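Local coordinates for protein S100-A5 (Homo sapiens, PDB 6WN7) that binds calcium, zinc and copper ions as a homodimer of the S-100 family, with calcium and copper competing for the same sites, at residues A11-T14 with M15-F19. The protein carries 2 engineered substitutions. Sequence-based numbering, arbitrary orientation.
Sequences ALTT and MVTTF
T18 gives T14 O two hydrogen bonds, from its backbone N to T14 O at 3.0 Å and from its hydroxyl OG1, also at 3.0 Å. The two donors arrive from opposite faces of the carbonyl plane, the amide tilted 24° from it and the hydroxyl standing above it. T18 OG1 can fold back this way because it sits anti to its own carbonyl carbon, beside the backbone N (chi1 -66°). T18 OG1 also lies 3.9 Å from T14 CG2. Without the hydroxyl and methyl, as with an alanine here, T14 O would probably keep only the amide of these two donors, and a gap would be likely to open beside T14 CG2. One residue back, T17 N points almost straight at T13 O, 3.0 Å away, while the methyls T13 CG2 and T17 CG2 touch at 4.1 Å. M15 N closes the preceding turn onto A11 O at 3.1 Å; the M15 side chain, bent at chi2 and chi3, folds back beside that carbonyl, with CE 3.6 Å from A11 O. Further out, T13 OG1 and T14 OG1 repeat the hydroxyl-to-carbonyl bond one turn earlier, on E9 O and K10 O. M15 packs on M15 of the second subunit, V16 on its Y86, and F19 meets F72 and Y75 of its own chain. The backbone and threonine hydroxyl bonds to carbonyls four residues earlier belong to helix 7-23, the entering helix of the first EF-hand, which also lines the dimer interface of this S100 protein.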
# COMPACT_ATOMS: atom_id res chain seq x y z
N ALA B 11 -5.01 -1.70 -8.47
CA ALA B 11 -4.89 -1.07 -7.16
C ALA B 11 -3.48 -0.56 -6.94
O ALA B 11 -3.29 0.57 -6.50
CB ALA B 11 -5.27 -2.06 -6.07
N LEU B 12 -2.48 -1.37 -7.26
CA LEU B 12 -1.10 -0.94 -7.11
C LEU B 12 -0.76 0.19 -8.08
O LEU B 12 -0.01 1.11 -7.73
CB LEU B 12 -0.18 -2.14 -7.32
CG LEU B 12 -0.38 -3.28 -6.33
CD1 LEU B 12 0.37 -4.47 -6.81
CD2 LEU B 12 0.11 -2.85 -4.98
N THR B 13 -1.31 0.14 -9.29
CA THR B 13 -1.12 1.24 -10.22
C THR B 13 -1.70 2.52 -9.66
O THR B 13 -1.14 3.61 -9.85
CB THR B 13 -1.76 0.91 -11.56
OG1 THR B 13 -1.12 -0.23 -12.11
CG2 THR B 13 -1.58 2.05 -12.48
N THR B 14 -2.84 2.42 -8.97
CA THR B 14 -3.49 3.58 -8.38
C THR B 14 -2.65 4.18 -7.26
O THR B 14 -2.58 5.41 -7.12
CB THR B 14 -4.89 3.16 -7.93
OG1 THR B 14 -5.73 3.05 -9.10
CG2 THR B 14 -5.51 4.12 -6.93
N MET B 15 -1.97 3.35 -6.48
CA MET B 15 -1.09 3.88 -5.45
C MET B 15 -0.09 4.84 -6.05
O MET B 15 0.22 5.88 -5.46
CB MET B 15 -0.31 2.74 -4.78
CG MET B 15 -1.13 1.72 -4.05
SD MET B 15 -2.12 2.45 -2.76
CE MET B 15 -3.65 2.65 -3.64
N VAL B 16 0.44 4.50 -7.23
CA VAL B 16 1.49 5.27 -7.88
C VAL B 16 0.94 6.54 -8.51
O VAL B 16 1.43 7.64 -8.28
CB VAL B 16 2.21 4.38 -8.92
CG1 VAL B 16 3.29 5.17 -9.68
CG2 VAL B 16 2.79 3.12 -8.24
N THR B 17 -0.07 6.41 -9.36
CA THR B 17 -0.58 7.57 -10.06
C THR B 17 -1.21 8.57 -9.10
O THR B 17 -1.15 9.78 -9.36
CB THR B 17 -1.56 7.15 -11.14
OG1 THR B 17 -2.74 6.59 -10.56
CG2 THR B 17 -0.94 6.11 -12.03
N THR B 18 -1.81 8.12 -8.00
CA THR B 18 -2.35 9.08 -7.04
C THR B 18 -1.23 9.93 -6.45
O THR B 18 -1.32 11.16 -6.44
CB THR B 18 -3.14 8.39 -5.93
OG1 THR B 18 -4.33 7.77 -6.47
CG2 THR B 18 -3.55 9.41 -4.87
N PHE B 19 -0.16 9.30 -5.97
CA PHE B 19 1.00 10.04 -5.47
C PHE B 19 1.42 11.10 -6.47
O PHE B 19 1.55 12.27 -6.12
CB PHE B 19 2.15 9.05 -5.22
CG PHE B 19 3.41 9.68 -4.75
CD1 PHE B 19 3.59 10.02 -3.42
CD2 PHE B 19 4.43 9.94 -5.62
CE1 PHE B 19 4.77 10.60 -2.99
CE2 PHE B 19 5.60 10.52 -5.19
CZ PHE B 19 5.77 10.85 -3.87